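Local coordinates for protein PLP-Dependent L-Arginine Hydroxylase MppP (Streptomyces wadayamensis, PDB 6C92) that uses pyridoxal 5'-phosphate to hydroxylate L-arginine and is a member of the class I family of aminotransferases, at residues E9-W14 / P113-I118; Q13-A18 / F332-R337; S307-V312 / M350-L355. One frame throughout, in Å; residues are numbered along the deposited sequence.

Contact 1 (E9-W14 / P113-I118); sequences ENLTQW and PTFDNI. With EQJ ((E)-N~2~-({3-hydroxy-2-methyl-5-[(phosphonooxy)methyl]pyridin-4-yl}methylidene)-L-arginine), chain E.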
# COMPACT_ATOMS: atom_id res chain seq x y z
N GLU A 9 -20.56 3.26 3.26
CA GLU A 9 -20.48 4.40 2.35
C GLU A 9 -19.47 5.41 2.92
O GLU A 9 -19.38 5.65 4.13
CB GLU A 9 -21.85 5.06 2.15
CG GLU A 9 -21.95 6.05 0.98
CD GLU A 9 -22.47 5.43 -0.34
OE1 GLU A 9 -23.27 4.45 -0.31
OE2 GLU A 9 -22.10 5.93 -1.42
N ASN A 10 -18.70 5.97 2.00
CA ASN A 10 -17.72 7.00 2.31
C ASN A 10 -17.50 7.78 1.02
O ASN A 10 -18.10 7.46 -0.01
CB ASN A 10 -16.43 6.38 2.85
CG ASN A 10 -15.90 5.29 1.95
OD1 ASN A 10 -16.06 5.37 0.73
ND2 ASN A 10 -15.30 4.25 2.54
N LEU A 11 -16.63 8.79 1.07
CA LEU A 11 -16.38 9.59 -0.13
C LEU A 11 -15.74 8.75 -1.22
O LEU A 11 -16.02 8.94 -2.41
CB LEU A 11 -15.48 10.78 0.19
CG LEU A 11 -16.16 11.82 1.06
CD1 LEU A 11 -15.10 12.80 1.59
CD2 LEU A 11 -17.30 12.53 0.27
N THR A 12 -14.86 7.82 -0.84
CA THR A 12 -14.21 6.98 -1.85
C THR A 12 -15.24 6.22 -2.67
O THR A 12 -15.10 6.07 -3.89
CB THR A 12 -13.21 6.03 -1.18
OG1 THR A 12 -12.25 6.80 -0.44
CG2 THR A 12 -12.46 5.18 -2.24
N GLN A 13 -16.34 5.78 -2.04
CA GLN A 13 -17.35 5.05 -2.80
C GLN A 13 -18.08 5.96 -3.78
O GLN A 13 -18.44 5.51 -4.88
CB GLN A 13 -18.32 4.33 -1.86
CG GLN A 13 -17.64 3.13 -1.18
CD GLN A 13 -18.54 2.34 -0.28
OE1 GLN A 13 -19.76 2.50 -0.31
NE2 GLN A 13 -17.95 1.48 0.55
N TRP A 14 -18.28 7.24 -3.44
CA TRP A 14 -18.75 8.19 -4.45
C TRP A 14 -17.73 8.33 -5.57
O TRP A 14 -18.10 8.50 -6.74
CB TRP A 14 -19.00 9.57 -3.83
CG TRP A 14 -20.14 9.67 -2.87
CD1 TRP A 14 -20.07 9.58 -1.51
CD2 TRP A 14 -21.52 9.91 -3.19
NE1 TRP A 14 -21.33 9.75 -0.96
CE2 TRP A 14 -22.23 9.95 -1.97
CE3 TRP A 14 -22.21 10.10 -4.39
CZ2 TRP A 14 -23.61 10.16 -1.93
CZ3 TRP A 14 -23.58 10.32 -4.34
CH2 TRP A 14 -24.26 10.35 -3.11
N PRO A 113 -14.19 20.18 9.16
CA PRO A 113 -14.18 18.96 8.34
C PRO A 113 -12.78 18.53 7.93
O PRO A 113 -11.83 19.29 8.12
CB PRO A 113 -14.99 19.39 7.11
CG PRO A 113 -14.60 20.80 6.92
CD PRO A 113 -14.46 21.37 8.34
N THR A 114 -12.65 17.33 7.39
CA THR A 114 -11.43 16.92 6.71
C THR A 114 -11.77 15.72 5.84
O THR A 114 -12.91 15.24 5.83
CB THR A 114 -10.31 16.63 7.72
OG1 THR A 114 -9.03 16.67 7.05
CG2 THR A 114 -10.47 15.29 8.38
N PHE A 115 -10.78 15.22 5.10
CA PHE A 115 -11.08 14.09 4.23
C PHE A 115 -11.53 12.89 5.07
O PHE A 115 -10.92 12.56 6.09
CB PHE A 115 -9.91 13.70 3.33
CG PHE A 115 -10.28 12.58 2.38
CD1 PHE A 115 -11.29 12.79 1.43
CD2 PHE A 115 -9.72 11.32 2.48
CE1 PHE A 115 -11.70 11.77 0.58
CE2 PHE A 115 -10.12 10.29 1.63
CZ PHE A 115 -11.11 10.52 0.68
N ASP A 116 -12.59 12.22 4.62
CA ASP A 116 -13.30 11.32 5.52
C ASP A 116 -12.54 10.03 5.79
O ASP A 116 -12.78 9.42 6.84
CB ASP A 116 -14.73 11.05 5.00
CG ASP A 116 -14.78 10.10 3.79
OD1 ASP A 116 -13.80 9.99 3.05
OD2 ASP A 116 -15.85 9.48 3.59
N ASN A 117 -11.62 9.59 4.93
CA ASN A 117 -10.95 8.34 5.27
C ASN A 117 -9.98 8.51 6.43
O ASN A 117 -9.62 7.52 7.07
CB ASN A 117 -10.27 7.71 4.04
CG ASN A 117 -8.82 8.11 3.90
OD1 ASN A 117 -8.43 9.23 4.23
ND2 ASN A 117 -8.00 7.19 3.36
N ILE A 118 -9.59 9.75 6.78
CA ILE A 118 -8.82 9.94 8.01
C ILE A 118 -9.67 9.54 9.21
O ILE A 118 -9.26 8.75 10.07
CB ILE A 118 -8.32 11.39 8.11
CG1 ILE A 118 -7.39 11.69 6.92
CG2 ILE A 118 -7.61 11.60 9.44
CD1 ILE A 118 -6.95 13.14 6.79
C01 EQJ E . -5.69 14.97 3.23
C02 EQJ E . -5.54 13.61 2.57
C04 EQJ E . -4.51 11.50 2.61
C05 EQJ E . -5.21 11.12 1.48
C06 EQJ E . -5.01 9.68 0.89
C12 EQJ E . -6.14 12.01 0.87
C13 EQJ E . -6.89 11.57 -0.40
C15 EQJ E . -8.16 12.21 -2.45
C16 EQJ E . -8.35 10.70 -2.79
C17 EQJ E . -9.18 9.80 -1.84
C18 EQJ E . -9.03 8.34 -2.33
C20 EQJ E . -8.96 6.66 -0.37
C23 EQJ E . -9.46 13.02 -2.54
C26 EQJ E . -6.29 13.28 1.42
N03 EQJ E . -4.70 12.74 3.12
N14 EQJ E . -7.47 12.46 -1.17
N19 EQJ E . -9.70 7.39 -1.42
N21 EQJ E . -7.56 6.93 -0.28
N22 EQJ E . -9.55 5.81 0.45
O07 EQJ E . -4.49 9.79 -0.42
O09 EQJ E . -5.65 8.03 -1.89
O10 EQJ E . -3.22 8.61 -2.27
O11 EQJ E . -3.98 7.33 -0.28
O24 EQJ E . -9.60 14.02 -1.82
O25 EQJ E . -10.37 12.73 -3.35
O27 EQJ E . -7.16 14.19 0.87
P08 EQJ E . -4.35 8.38 -1.28
O HOH W 1 -13.57 7.54 1.82

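Contact 2 (Q13-A18 / F332-R337); sequences QWEYLA and FALPCR. With EQJ ((E)-N~2~-({3-hydroxy-2-methyl-5-[(phosphonooxy)methyl]pyridin-4-yl}methylidene)-L-arginine), chain E.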
# COMPACT_ATOMS: atom_id res chain seq x y z
N GLN A 13 -16.34 5.78 -2.04
CA GLN A 13 -17.35 5.05 -2.80
C GLN A 13 -18.08 5.96 -3.78
O GLN A 13 -18.44 5.51 -4.88
CB GLN A 13 -18.32 4.33 -1.86
CG GLN A 13 -17.64 3.13 -1.18
CD GLN A 13 -18.54 2.34 -0.28
OE1 GLN A 13 -19.76 2.50 -0.31
NE2 GLN A 13 -17.95 1.48 0.55
N TRP A 14 -18.28 7.24 -3.44
CA TRP A 14 -18.75 8.19 -4.45
C TRP A 14 -17.73 8.33 -5.57
O TRP A 14 -18.10 8.50 -6.74
CB TRP A 14 -19.00 9.57 -3.83
CG TRP A 14 -20.14 9.67 -2.87
CD1 TRP A 14 -20.07 9.58 -1.51
CD2 TRP A 14 -21.52 9.91 -3.19
NE1 TRP A 14 -21.33 9.75 -0.96
CE2 TRP A 14 -22.23 9.95 -1.97
CE3 TRP A 14 -22.21 10.10 -4.39
CZ2 TRP A 14 -23.61 10.16 -1.93
CZ3 TRP A 14 -23.58 10.32 -4.34
CH2 TRP A 14 -24.26 10.35 -3.11
N GLU A 15 -16.44 8.29 -5.23
CA GLU A 15 -15.39 8.49 -6.24
C GLU A 15 -15.30 7.31 -7.20
O GLU A 15 -14.94 7.51 -8.37
CB GLU A 15 -14.05 8.76 -5.55
CG GLU A 15 -14.00 10.14 -4.84
CD GLU A 15 -12.70 10.41 -4.08
OE1 GLU A 15 -11.85 9.50 -3.98
OE2 GLU A 15 -12.53 11.55 -3.59
N TYR A 16 -15.63 6.10 -6.75
CA TYR A 16 -15.63 4.95 -7.67
C TYR A 16 -16.58 5.16 -8.84
O TYR A 16 -16.32 4.65 -9.94
CB TYR A 16 -16.03 3.66 -6.97
CG TYR A 16 -15.05 3.13 -5.96
CD1 TYR A 16 -13.67 3.19 -6.19
CD2 TYR A 16 -15.49 2.56 -4.78
CE1 TYR A 16 -12.77 2.70 -5.26
CE2 TYR A 16 -14.60 2.06 -3.84
CZ TYR A 16 -13.23 2.14 -4.09
OH TYR A 16 -12.35 1.66 -3.17
N LEU A 17 -17.71 5.84 -8.62
CA LEU A 17 -18.68 6.01 -9.70
C LEU A 17 -18.13 6.86 -10.84
O LEU A 17 -18.61 6.74 -11.98
CB LEU A 17 -19.96 6.66 -9.17
CG LEU A 17 -20.61 6.00 -7.95
CD1 LEU A 17 -21.75 6.88 -7.43
CD2 LEU A 17 -21.12 4.60 -8.28
N ALA A 18 -17.14 7.71 -10.57
CA ALA A 18 -16.59 8.63 -11.55
C ALA A 18 -15.38 8.08 -12.30
O ALA A 18 -14.97 8.68 -13.30
CB ALA A 18 -16.18 9.94 -10.85
N PHE A 332 -19.48 14.04 -12.66
CA PHE A 332 -19.32 13.48 -11.32
C PHE A 332 -18.47 14.40 -10.46
O PHE A 332 -17.25 14.49 -10.65
CB PHE A 332 -18.71 12.08 -11.40
CG PHE A 332 -19.56 11.11 -12.14
CD1 PHE A 332 -19.47 11.00 -13.52
CD2 PHE A 332 -20.49 10.32 -11.47
CE1 PHE A 332 -20.27 10.12 -14.21
CE2 PHE A 332 -21.29 9.44 -12.15
CZ PHE A 332 -21.18 9.34 -13.53
N ALA A 333 -19.12 15.09 -9.52
CA ALA A 333 -18.46 15.84 -8.47
C ALA A 333 -18.60 15.07 -7.14
O ALA A 333 -18.73 13.83 -7.16
CB ALA A 333 -19.05 17.25 -8.42
N LEU A 334 -18.59 15.78 -6.02
CA LEU A 334 -18.66 15.13 -4.71
C LEU A 334 -19.56 15.95 -3.81
O LEU A 334 -19.35 17.16 -3.66
CB LEU A 334 -17.29 14.99 -4.05
CG LEU A 334 -16.35 13.83 -4.35
CD1 LEU A 334 -15.10 13.98 -3.46
CD2 LEU A 334 -17.02 12.48 -4.12
N PRO A 335 -20.57 15.34 -3.19
CA PRO A 335 -21.29 16.03 -2.12
C PRO A 335 -20.39 16.13 -0.90
O PRO A 335 -19.58 15.24 -0.64
CB PRO A 335 -22.51 15.15 -1.87
CG PRO A 335 -22.13 13.81 -2.34
CD PRO A 335 -21.03 13.95 -3.36
N CYS A 336 -20.53 17.23 -0.17
CA CYS A 336 -19.61 17.57 0.90
C CYS A 336 -20.01 17.00 2.26
O CYS A 336 -19.21 17.09 3.21
CB CYS A 336 -19.50 19.09 0.98
SG CYS A 336 -18.19 19.78 -0.10
N ARG A 337 -21.19 16.39 2.39
CA ARG A 337 -21.64 15.89 3.69
C ARG A 337 -20.55 15.11 4.41
O ARG A 337 -20.30 15.32 5.60
CB ARG A 337 -22.87 15.01 3.52
CG ARG A 337 -24.15 15.77 3.39
CD ARG A 337 -25.30 14.83 3.10
NE ARG A 337 -25.62 13.99 4.26
CZ ARG A 337 -26.34 14.40 5.30
NH1 ARG A 337 -26.80 15.64 5.36
NH2 ARG A 337 -26.59 13.55 6.30
C01 EQJ E . -5.69 14.97 3.23
C02 EQJ E . -5.54 13.61 2.57
C04 EQJ E . -4.51 11.50 2.61
C05 EQJ E . -5.21 11.12 1.48
C06 EQJ E . -5.01 9.68 0.89
C12 EQJ E . -6.14 12.01 0.87
C13 EQJ E . -6.89 11.57 -0.40
C15 EQJ E . -8.16 12.21 -2.45
C16 EQJ E . -8.35 10.70 -2.79
C17 EQJ E . -9.18 9.80 -1.84
C18 EQJ E . -9.03 8.34 -2.33
C20 EQJ E . -8.96 6.66 -0.37
C23 EQJ E . -9.46 13.02 -2.54
C26 EQJ E . -6.29 13.28 1.42
N03 EQJ E . -4.70 12.74 3.12
N14 EQJ E . -7.47 12.46 -1.17
N19 EQJ E . -9.70 7.39 -1.42
N21 EQJ E . -7.56 6.93 -0.28
N22 EQJ E . -9.55 5.81 0.45
O07 EQJ E . -4.49 9.79 -0.42
O09 EQJ E . -5.65 8.03 -1.89
O10 EQJ E . -3.22 8.61 -2.27
O11 EQJ E . -3.98 7.33 -0.28
O24 EQJ E . -9.60 14.02 -1.82
O25 EQJ E . -10.37 12.73 -3.35
O27 EQJ E . -7.16 14.19 0.87
P08 EQJ E . -4.35 8.38 -1.28
O HOH W 2 -18.95 10.93 -8.08

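Contact 3 (S307-V312 / M350-L355); sequences SSVERV and MVRIAL. With EQJ ((E)-N~2~-({3-hydroxy-2-methyl-5-[(phosphonooxy)methyl]pyridin-4-yl}methylidene)-L-arginine), chain E.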
# COMPACT_ATOMS: atom_id res chain seq x y z
N SER A 307 -5.61 25.18 -2.83
CA SER A 307 -5.66 23.73 -2.96
C SER A 307 -6.13 23.33 -4.36
O SER A 307 -6.73 24.12 -5.09
CB SER A 307 -6.61 23.15 -1.92
OG SER A 307 -6.86 21.78 -2.19
N SER A 308 -5.88 22.08 -4.70
CA SER A 308 -6.35 21.52 -5.97
C SER A 308 -7.79 21.03 -5.92
O SER A 308 -8.24 20.39 -6.86
CB SER A 308 -5.44 20.37 -6.38
OG SER A 308 -5.56 19.29 -5.47
N VAL A 309 -8.52 21.28 -4.83
CA VAL A 309 -9.95 21.02 -4.79
C VAL A 309 -10.63 22.31 -4.37
O VAL A 309 -10.04 23.16 -3.70
CB VAL A 309 -10.31 19.86 -3.84
CG1 VAL A 309 -9.65 18.59 -4.33
CG2 VAL A 309 -9.85 20.16 -2.41
N GLU A 310 -11.88 22.47 -4.79
CA GLU A 310 -12.62 23.71 -4.61
C GLU A 310 -14.02 23.42 -4.10
O GLU A 310 -14.75 22.61 -4.68
CB GLU A 310 -12.68 24.48 -5.94
CG GLU A 310 -13.51 25.76 -5.94
CD GLU A 310 -12.87 26.91 -5.17
OE1 GLU A 310 -11.82 26.73 -4.51
OE2 GLU A 310 -13.43 28.02 -5.22
N ARG A 311 -14.39 24.06 -3.00
CA ARG A 311 -15.74 23.97 -2.47
C ARG A 311 -16.62 25.03 -3.10
O ARG A 311 -16.20 26.17 -3.28
CB ARG A 311 -15.74 24.14 -0.96
CG ARG A 311 -15.11 22.98 -0.21
CD ARG A 311 -15.55 22.96 1.27
NE ARG A 311 -15.23 24.20 1.96
CZ ARG A 311 -15.62 24.49 3.19
NH1 ARG A 311 -16.35 23.62 3.89
NH2 ARG A 311 -15.28 25.65 3.73
N VAL A 312 -17.85 24.63 -3.43
CA VAL A 312 -18.87 25.54 -3.95
C VAL A 312 -20.10 25.38 -3.08
O VAL A 312 -20.57 24.25 -2.87
CB VAL A 312 -19.20 25.26 -5.43
CG1 VAL A 312 -20.18 26.29 -5.97
CG2 VAL A 312 -17.92 25.29 -6.26
N MET A 350 -23.10 22.06 0.03
CA MET A 350 -21.90 22.26 -0.77
C MET A 350 -21.56 21.00 -1.54
O MET A 350 -21.93 19.89 -1.15
CB MET A 350 -20.70 22.63 0.07
CG MET A 350 -20.93 23.83 0.90
SD MET A 350 -19.87 23.69 2.30
CE MET A 350 -18.80 24.94 1.92
N VAL A 351 -20.84 21.22 -2.64
CA VAL A 351 -20.15 20.16 -3.37
C VAL A 351 -18.68 20.53 -3.48
O VAL A 351 -18.29 21.69 -3.35
CB VAL A 351 -20.74 19.91 -4.77
CG1 VAL A 351 -22.17 19.42 -4.67
CG2 VAL A 351 -20.66 21.17 -5.62
N ARG A 352 -17.87 19.52 -3.76
CA ARG A 352 -16.45 19.74 -3.99
C ARG A 352 -16.15 19.40 -5.44
O ARG A 352 -16.70 18.44 -5.99
CB ARG A 352 -15.60 18.89 -3.04
CG ARG A 352 -14.15 19.36 -2.97
CD ARG A 352 -13.22 18.33 -2.36
NE ARG A 352 -12.97 17.19 -3.25
CZ ARG A 352 -12.15 16.18 -2.99
NH1 ARG A 352 -11.47 16.17 -1.84
NH2 ARG A 352 -11.99 15.19 -3.88
N ILE A 353 -15.25 20.21 -6.03
CA ILE A 353 -14.84 20.11 -7.43
C ILE A 353 -13.34 19.91 -7.48
O ILE A 353 -12.58 20.63 -6.82
CB ILE A 353 -15.21 21.39 -8.21
CG1 ILE A 353 -16.73 21.48 -8.35
CG2 ILE A 353 -14.48 21.46 -9.58
CD1 ILE A 353 -17.21 22.84 -8.85
N ALA A 354 -12.90 18.96 -8.31
CA ALA A 354 -11.48 18.67 -8.44
C ALA A 354 -10.88 19.57 -9.53
O ALA A 354 -11.43 19.67 -10.63
CB ALA A 354 -11.28 17.20 -8.78
N LEU A 355 -9.75 20.20 -9.21
CA LEU A 355 -9.10 21.13 -10.12
C LEU A 355 -7.89 20.53 -10.85
O LEU A 355 -7.43 21.12 -11.83
CB LEU A 355 -8.61 22.36 -9.36
CG LEU A 355 -9.50 23.60 -9.22
CD1 LEU A 355 -10.98 23.30 -9.26
CD2 LEU A 355 -9.12 24.31 -7.96
C01 EQJ E . -5.69 14.97 3.23
C02 EQJ E . -5.54 13.61 2.57
C04 EQJ E . -4.51 11.50 2.61
C05 EQJ E . -5.21 11.12 1.48
C06 EQJ E . -5.01 9.68 0.89
C12 EQJ E . -6.14 12.01 0.87
C13 EQJ E . -6.89 11.57 -0.40
C15 EQJ E . -8.16 12.21 -2.45
C16 EQJ E . -8.35 10.70 -2.79
C17 EQJ E . -9.18 9.80 -1.84
C18 EQJ E . -9.03 8.34 -2.33
C20 EQJ E . -8.96 6.66 -0.37
C23 EQJ E . -9.46 13.02 -2.54
C26 EQJ E . -6.29 13.28 1.42
N03 EQJ E . -4.70 12.74 3.12
N14 EQJ E . -7.47 12.46 -1.17
N19 EQJ E . -9.70 7.39 -1.42
N21 EQJ E . -7.56 6.93 -0.28
N22 EQJ E . -9.55 5.81 0.45
O07 EQJ E . -4.49 9.79 -0.42
O09 EQJ E . -5.65 8.03 -1.89
O10 EQJ E . -3.22 8.61 -2.27
O11 EQJ E . -3.98 7.33 -0.28
O24 EQJ E . -9.60 14.02 -1.82
O25 EQJ E . -10.37 12.73 -3.35
O27 EQJ E . -7.16 14.19 0.87
P08 EQJ E . -4.35 8.38 -1.28

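Contact 1 (E9-W14 / P113-I118)
The N-terminal end of helix 11-16 closes over the active site here, with Leu11 and Thr12 set against Phe115 and Asp116 beside the external aldimine of arginine and pyridoxal phosphate. The carboxylate of Asp116 faces the first turn of that helix. Leu11 N donates to Asp116 OD2 over 2.7 Å at 161°, reaching the syn side but 25° out of the carboxylate plane. Asp116 CG lies between its own backbone N and carbonyl carbon (chi1 74°), which turns the group back toward the helix start. Its other oxygen, OD1, accepts from a water, and the same water accepts from Thr12 N at 3.0 Å, so one carboxylate serves two successive N-H groups, Leu11 N directly and Thr12 N through the water. The N-H of Gln13 is met from within: Asn10 is the N-cap, and its OD1 accepts from Gln13 N at 2.8 Å. Asn10 ND2 meanwhile bonds Ser248 of the neighbouring subunit, tying the cap to the dimer interface. In crystals of this protein Asp116 and Asp120 also bind magnesium.

Phe115 packs between the ligand and the carboxylate of Asp116. One ring face lies under the aldimine carbon C13 of the ligand and the opposite face has Asp116 OD1 above it, offset toward the rim. Leu11 CD1 comes obliquely to Phe115 CE1 at 3.7 Å, while Thr12 OG1 sits at the ring edge, near its plane. That hydroxyl oxygen receives the substrate's guanidinium end, from ligand N19 at 2.8 Å and, more weakly, from ligand N22 at 3.0 Å.

Contact 2 (Q13-A18 / F332-R337)
Trp14 offers one face of its indole to Pro335: CG of the proline stands 3.8 Å from the centroid of the six-membered ring and only 9° off the ring normal, a well-centred CH-pi contact. Leu334 CD2 approaches the same indole obliquely and comes nearest at Trp14 CB, 3.5 Å away. Trp323 of helix 319-328 meets the indole edge-to-face, and Gln338 OE1 takes a weak hydrogen bond from Trp14 NE1. The second ring, Phe332, has Leu17 O over one face, 3.8 Å above the plane and displaced toward the rim, with Ala18 CA over that face too. At the root of the ring, Ala18 CB and Phe332 CB touch at 3.4 Å.

These contacts set helix 11-16 against strand 334-335, an outermost strand of the four-stranded antiparallel sheet. In fold-type I enzymes such a sheet belongs to the small domain, built from both chain ends. The backbones are joined through a water that donates to Trp14 O at 2.9 Å and to Ala333 O at 3.1 Å.

Trp14 CG lies beside the backbone N and opposite the carbonyl carbon (chi1 -68°), which directs the indole outward from the helix onto the proline. With an alanine here, Pro335 would probably lose the aromatic surface under its CG and Trp323 its edge-to-face partner, opening a gap between helix and strand.

Glu15, the next residue, extends beyond CG past Leu334 to the substrate. The methyl Leu334 CD1 packs against Glu15 OE2 at 3.5 Å, while this oxygen lies 2.5 Å from carboxylate oxygen O25 of the bound aldimine.

Contact 3 (S307-V312 / M350-L355)
Arg352 meets the substrate with its edge while Val309 lies across its face: Val309 CG1 stands 3.7 Å above the centre of the guanidinium plane. At that edge NH1 donates to ligand O24 (2.8 Å, 162°) and NH2 to ligand O25 (3.0 Å, 171°), a two-pronged grip on the arginine carboxylate, as in aminotransferases of class I. Arg352 CG is anti to the backbone N (chi1 -164°) and the chain bends at chi3, which brings the guanidinium under Val309 CG1. Asn160 and Ala26 O also bond the guanidinium, limiting its rotation.

A second guanidinium, Arg311, has the methyl Met350 CE over one face, 3.4 Å from Arg311 NH1; its NE pairs with Asp302.

Beneath both runs an antiparallel ladder: Glu310 N to Ile353 O and Ile353 N to Glu310 O are both 2.8 Å, and Val312 and Val351 form a second, slightly longer pair of bonds. On the face opposite the arginines, Val312 CG2 meets Ile353 CD1 at 3.6 Å. That face rests on helix 256-292, whose Arg285 and Arg289 hold the Glu310 carboxylate, and through Ile353 on helix 359-374; strands 298-299 and 334-335 flank the pair.

How the contacts relate
Contacts 1 and 2 share helix 11-16, their centres about 9 Å apart: Leu11 CD2 packs on Pro335 O at 3.7 Å, and the same leucine faces Phe115 and Asp116 in contact 1. Contact 2 continues into contact 3 through the sheet itself, where strand 334-335 borders strand 350-354 and Leu334 O lies 2.8 Å from Arg352 N, a probable hydrogen bond. Contacts 1 and 3 do not touch, their nearest atoms being about 4 Å apart, yet both reach the same aldimine. Contact 1 holds its guanidinium end, whereas contacts 2 and 3 converge on its carboxylate, where Glu15 and Arg352 form a long, weak ion pair.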